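Local coordinates for protein succinylglutamate desuccinylase (Chromobacterium violaceum, PDB 1YW4) that probably hydrolyses N-succinyl-L-glutamate to succinate and glutamate with one zinc ion per subunit, the last step of arginine degradation by the AST pathway, at residues Glu175-Leu180 and Leu255-Ala260; Cys183-Val188 and Leu213-Ala218. All coordinates share one frame; numbering follows the deposited sequence.

Contact 1. Residues Glu175-Leu180 and Leu255-Ala260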
loop_
_atom_site.group_PDB
_atom_site.type_symbol
_atom_site.label_atom_id
_atom_site.label_comp_id
_atom_site.label_asym_id
_atom_site.label_seq_id
_atom_site.Cartn_x
_atom_site.Cartn_y
_atom_site.Cartn_z
ATOM N N GLU A 175 1.814 -19.512 -1.819
ATOM C CA GLU A 175 1.756 -20.922 -1.457
ATOM C C GLU A 175 2.448 -21.063 -0.091
ATOM O O GLU A 175 2.021 -21.842 0.761
ATOM C CB GLU A 175 2.481 -21.760 -2.514
ATOM C CG GLU A 175 1.946 -23.171 -2.670
ATOM C CD GLU A 175 1.986 -23.950 -1.381
ATOM O OE1 GLU A 175 3.100 -24.186 -0.868
ATOM O OE2 GLU A 175 0.902 -24.325 -0.879
ATOM N N GLN A 176 3.516 -20.295 0.111
ATOM C CA GLN A 176 4.246 -20.328 1.373
ATOM C C GLN A 176 3.490 -19.549 2.442
ATOM O O GLN A 176 3.516 -19.908 3.620
ATOM C CB GLN A 176 5.654 -19.757 1.194
ATOM C CG GLN A 176 6.647 -20.773 0.648
ATOM C CD GLN A 176 6.880 -21.921 1.617
ATOM O OE1 GLN A 176 7.366 -21.715 2.735
ATOM N NE2 GLN A 176 6.533 -23.134 1.199
ATOM N N LEU A 177 2.821 -18.478 2.033
ATOM C CA LEU A 177 2.041 -17.686 2.971
ATOM C C LEU A 177 0.953 -18.583 3.540
ATOM O O LEU A 177 0.569 -18.460 4.703
ATOM C CB LEU A 177 1.409 -16.484 2.263
ATOM C CG LEU A 177 2.372 -15.351 1.918
ATOM C CD1 LEU A 177 1.652 -14.261 1.136
ATOM C CD2 LEU A 177 2.957 -14.792 3.202
ATOM N N ALA A 178 0.465 -19.500 2.711
ATOM C CA ALA A 178 -0.577 -20.423 3.135
ATOM C C ALA A 178 -0.022 -21.362 4.199
ATOM O O ALA A 178 -0.620 -21.532 5.263
ATOM C CB ALA A 178 -1.083 -21.217 1.941
ATOM N N TRP A 179 1.130 -21.960 3.908
ATOM C CA TRP A 179 1.777 -22.885 4.840
ATOM C C TRP A 179 2.041 -22.192 6.171
ATOM O O TRP A 179 1.878 -22.781 7.240
ATOM C CB TRP A 179 3.106 -23.366 4.270
ATOM C CG TRP A 179 3.753 -24.438 5.082
ATOM C CD1 TRP A 179 3.480 -25.770 5.037
ATOM C CD2 TRP A 179 4.811 -24.275 6.034
ATOM N NE1 TRP A 179 4.308 -26.456 5.894
ATOM C CE2 TRP A 179 5.135 -25.560 6.520
ATOM C CE3 TRP A 179 5.518 -23.168 6.524
ATOM C CZ2 TRP A 179 6.143 -25.771 7.473
ATOM C CZ3 TRP A 179 6.519 -23.378 7.471
ATOM C CH2 TRP A 179 6.822 -24.673 7.933
ATOM N N LEU A 180 2.480 -20.942 6.092
ATOM C CA LEU A 180 2.761 -20.161 7.286
ATOM C C LEU A 180 1.466 -19.930 8.057
ATOM O O LEU A 180 1.418 -20.105 9.279
ATOM C CB LEU A 180 3.390 -18.817 6.906
ATOM C CG LEU A 180 4.790 -18.897 6.292
ATOM C CD1 LEU A 180 5.227 -17.518 5.811
ATOM C CD2 LEU A 180 5.766 -19.442 7.328
ATOM N N LEU A 255 -4.884 -13.522 6.913
ATOM C CA LEU A 255 -3.472 -13.263 7.181
ATOM C C LEU A 255 -3.111 -11.829 6.816
ATOM O O LEU A 255 -2.786 -11.531 5.675
ATOM C CB LEU A 255 -2.590 -14.230 6.385
ATOM C CG LEU A 255 -1.078 -14.184 6.629
ATOM C CD1 LEU A 255 -0.765 -14.617 8.055
ATOM C CD2 LEU A 255 -0.380 -15.101 5.642
ATOM N N PRO A 256 -3.176 -10.917 7.790
ATOM C CA PRO A 256 -2.838 -9.520 7.500
ATOM C C PRO A 256 -1.358 -9.320 7.149
ATOM O O PRO A 256 -0.470 -9.882 7.791
ATOM C CB PRO A 256 -3.253 -8.786 8.780
ATOM C CG PRO A 256 -3.122 -9.833 9.848
ATOM C CD PRO A 256 -3.635 -11.087 9.180
ATOM N N LEU A 257 -1.107 -8.522 6.115
ATOM C CA LEU A 257 0.250 -8.233 5.674
ATOM C C LEU A 257 0.549 -6.762 5.946
ATOM O O LEU A 257 -0.358 -5.924 5.937
ATOM C CB LEU A 257 0.394 -8.510 4.176
ATOM C CG LEU A 257 -0.071 -9.875 3.656
ATOM C CD1 LEU A 257 0.000 -9.862 2.134
ATOM C CD2 LEU A 257 0.793 -11.003 4.213
ATOM N N PHE A 258 1.820 -6.451 6.176
ATOM C CA PHE A 258 2.232 -5.082 6.450
ATOM C C PHE A 258 3.565 -4.741 5.789
ATOM O O PHE A 258 4.334 -5.622 5.416
ATOM C CB PHE A 258 2.362 -4.852 7.964
ATOM C CG PHE A 258 1.095 -5.120 8.741
ATOM C CD1 PHE A 258 0.773 -6.409 9.165
ATOM C CD2 PHE A 258 0.220 -4.081 9.041
ATOM C CE1 PHE A 258 -0.410 -6.663 9.881
ATOM C CE2 PHE A 258 -0.964 -4.318 9.756
ATOM C CZ PHE A 258 -1.275 -5.612 10.175
ATOM N N ARG A 259 3.825 -3.450 5.643
ATOM C CA ARG A 259 5.075 -2.978 5.080
ATOM C C ARG A 259 5.420 -1.704 5.835
ATOM O O ARG A 259 4.542 -1.045 6.406
ATOM C CB ARG A 259 4.930 -2.685 3.581
ATOM C CG ARG A 259 4.051 -1.486 3.270
ATOM C CD ARG A 259 3.921 -1.258 1.776
ATOM N NE ARG A 259 3.215 -0.012 1.488
ATOM C CZ ARG A 259 2.810 0.356 0.276
ATOM N NH1 ARG A 259 3.038 -0.431 -0.767
ATOM N NH2 ARG A 259 2.180 1.513 0.109
ATOM N N ALA A 260 6.700 -1.364 5.854
ATOM C CA ALA A 260 7.135 -0.156 6.536
ATOM C C ALA A 260 6.563 1.051 5.802
ATOM O O ALA A 260 6.528 1.079 4.572
ATOM C CB ALA A 260 8.652 -0.086 6.550
#
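Leu177 of helix 174-181 meets Leu255, in the loop just before strand 257-265, and Leu257, the first residue of that strand. The tight part is at Leu255. Its CD2 methyl lies 3.6 Å from the carbonyl O of Leu177, a van der Waals approach of a methyl to a helix backbone. The same CD2 is 4.1 Å from CB of Leu177 and also 4.1 Å from CD2 of Leu177. One methyl therefore touches both the backbone and the side chain of the helix residue. CG of Leu255 is anti to the backbone N (chi1 -175°), and this extends the side chain to the helix. The two leucine side chains cross at about a right angle.

The loose part is at Leu257. Its CD2 only reaches CD2 of Leu177, at 4.5 Å, methyl to methyl. Val188 of strand 187-190 also touches all three leucines. Farther along the strand, Arg259 is partly exposed and turns to the dimer interface. It forms salt bridges with Glu326 of its own chain and with Glu326 of the second subunit.

The contact lies away from the zinc site. All three leucines are buried, and their side chains meet through aliphatic carbons. The chemistry implies a small, nondirectional apolar join between the catalytic and barrel-sandwich hybrid parts of the chain, resting on buried aliphatic carbon.

Contact 2. Residues Cys183-Val188 and Leu213-Ala218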
loop_
_atom_site.group_PDB
_atom_site.type_symbol
_atom_site.label_atom_id
_atom_site.label_comp_id
_atom_site.label_asym_id
_atom_site.label_seq_id
_atom_site.Cartn_x
_atom_site.Cartn_y
_atom_site.Cartn_z
ATOM N N CYS A 183 -0.043 -22.676 10.227
ATOM C CA CYS A 183 1.126 -23.094 10.985
ATOM C C CYS A 183 1.141 -22.345 12.311
ATOM O O CYS A 183 1.770 -22.773 13.281
ATOM C CB CYS A 183 2.392 -22.770 10.197
ATOM S SG CYS A 183 3.913 -22.866 11.137
ATOM N N GLY A 184 0.444 -21.214 12.337
ATOM C CA GLY A 184 0.381 -20.410 13.540
ATOM C C GLY A 184 0.680 -18.947 13.278
ATOM O O GLY A 184 0.256 -18.083 14.042
ATOM N N ILE A 185 1.418 -18.660 12.207
ATOM C CA ILE A 185 1.751 -17.280 11.875
ATOM C C ILE A 185 0.445 -16.501 11.761
ATOM O O ILE A 185 -0.478 -16.930 11.069
ATOM C CB ILE A 185 2.515 -17.191 10.537
ATOM C CG1 ILE A 185 3.745 -18.105 10.579
ATOM C CG2 ILE A 185 2.934 -15.757 10.275
ATOM C CD1 ILE A 185 4.704 -17.789 11.722
ATOM N N GLU A 186 0.376 -15.356 12.435
ATOM C CA GLU A 186 -0.828 -14.539 12.437
ATOM C C GLU A 186 -0.677 -13.252 11.638
ATOM O O GLU A 186 -1.638 -12.500 11.480
ATOM C CB GLU A 186 -1.215 -14.201 13.882
ATOM C CG GLU A 186 -1.231 -15.405 14.816
ATOM C CD GLU A 186 -1.498 -15.026 16.261
ATOM O OE1 GLU A 186 -1.329 -15.894 17.144
ATOM O OE2 GLU A 186 -1.880 -13.866 16.519
ATOM N N ALA A 187 0.528 -12.998 11.135
ATOM C CA ALA A 187 0.798 -11.795 10.359
ATOM C C ALA A 187 2.143 -11.886 9.652
ATOM O O ALA A 187 3.048 -12.586 10.110
ATOM C CB ALA A 187 0.770 -10.571 11.269
ATOM N N VAL A 188 2.270 -11.174 8.536
ATOM C CA VAL A 188 3.512 -11.175 7.772
ATOM C C VAL A 188 3.951 -9.758 7.416
ATOM O O VAL A 188 3.160 -8.953 6.927
ATOM C CB VAL A 188 3.371 -11.982 6.460
ATOM C CG1 VAL A 188 4.721 -12.057 5.753
ATOM C CG2 VAL A 188 2.849 -13.370 6.751
ATOM N N LEU A 213 11.094 -16.189 11.140
ATOM C CA LEU A 213 9.894 -16.515 11.914
ATOM C C LEU A 213 10.026 -16.140 13.387
ATOM O O LEU A 213 10.888 -16.654 14.081
ATOM C CB LEU A 213 9.566 -18.014 11.826
ATOM C CG LEU A 213 9.375 -18.632 10.434
ATOM C CD1 LEU A 213 8.926 -20.089 10.557
ATOM C CD2 LEU A 213 8.370 -17.827 9.660
ATOM N N GLU A 214 9.179 -15.224 13.844
ATOM C CA GLU A 214 9.154 -14.808 15.248
ATOM C C GLU A 214 8.054 -15.684 15.824
ATOM O O GLU A 214 6.873 -15.398 15.645
ATOM C CB GLU A 214 8.778 -13.329 15.359
ATOM C CG GLU A 214 9.875 -12.358 14.945
ATOM C CD GLU A 214 11.059 -12.371 15.904
ATOM O OE1 GLU A 214 10.847 -12.611 17.107
ATOM O OE2 GLU A 214 12.195 -12.125 15.456
ATOM N N LEU A 215 8.452 -16.757 16.504
ATOM C CA LEU A 215 7.522 -17.737 17.057
ATOM C C LEU A 215 7.004 -17.491 18.470
ATOM O O LEU A 215 6.137 -18.224 18.930
ATOM C CB LEU A 215 8.179 -19.118 16.977
ATOM C CG LEU A 215 8.610 -19.490 15.559
ATOM C CD1 LEU A 215 9.526 -20.717 15.566
ATOM C CD2 LEU A 215 7.362 -19.735 14.733
ATOM N N GLY A 216 7.519 -16.475 19.157
ATOM C CA GLY A 216 7.046 -16.215 20.505
ATOM C C GLY A 216 7.995 -15.517 21.471
ATOM O O GLY A 216 8.867 -14.733 21.078
ATOM N N LYS A 217 7.826 -15.823 22.754
ATOM C CA LYS A 217 8.618 -15.216 23.824
ATOM C C LYS A 217 9.994 -15.835 24.033
ATOM O O LYS A 217 10.141 -17.057 24.022
ATOM C CB LYS A 217 7.830 -15.288 25.139
ATOM C CG LYS A 217 6.391 -14.774 25.041
ATOM C CD LYS A 217 5.584 -15.129 26.280
ATOM C CE LYS A 217 4.127 -14.676 26.168
ATOM N NZ LYS A 217 3.352 -14.999 27.409
ATOM N N ALA A 218 10.994 -14.984 24.240
ATOM C CA ALA A 218 12.354 -15.455 24.478
ATOM C C ALA A 218 12.463 -15.952 25.918
ATOM O O ALA A 218 11.973 -15.309 26.848
ATOM C CB ALA A 218 13.358 -14.336 24.231
#
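Chi1 of -54° and chi2 of -57° in Ile185 bend its CG1 branch so that the CD1 methyl comes near both Leu213 and Leu215. In Leu213, CG is anti to the carbonyl carbon (chi1 -56°). The end of its side chain comes nearer to Ile185, and CD2 does the touching. Ile185 CD1 lies 4.2 Å from Leu213 CD2. The same CD1 is 4.5 Å from Leu215 CD2, a looser touch. One methyl thus meets two leucines of strand 209-215, two residues apart and on the same face of it.

The backbones stay well apart, with CA of Ile185 7.8 Å from CA of Leu215. Strand 160-163 lies between strands 187-190 and 209-215 in the sheet order. Its Ala161 touches both Ile185 and Leu213. Ile232 of helix 230-241 packs on Cys183 and Leu215.

Glu214, the predicted active-site residue, lies between the two leucines in sequence. Its side chain leads away from Ile185 and touches His149, a zinc ligand. Leu213 and Leu215 thus project from one side of the strand and Glu214 from the other. The side chain of Leu213 is about 10 Å from the zinc ion. The touching groups are all methyls, and all three residues are buried. Such chemistry is consistent with an apolar backing for the strand that carries Glu214, whose own side chain leaves from the opposite side.

In the fold
The touching leucines and isoleucine are core in both contacts. At the far end of contact 1, Arg259 is partly exposed and pairs with Glu326 of both chains, whereas no other chain touches contact 2. Contact 1 joins the catalytic and hybrid parts, away from the annotated sites. Contact 2 stays inside the catalytic part, beside the strand that carries Glu214. Contact 1 includes a helix carbonyl among its touching atoms; contact 2 meets through methyls. Helix 174-181 is followed in the chain by strand 187-190, and its Leu180 touches Leu213 of contact 2. Strands 187-190 and 257-265 are sheet neighbours, with a probable hydrogen bond from Phe258 N to Val188 O (2.9 Å).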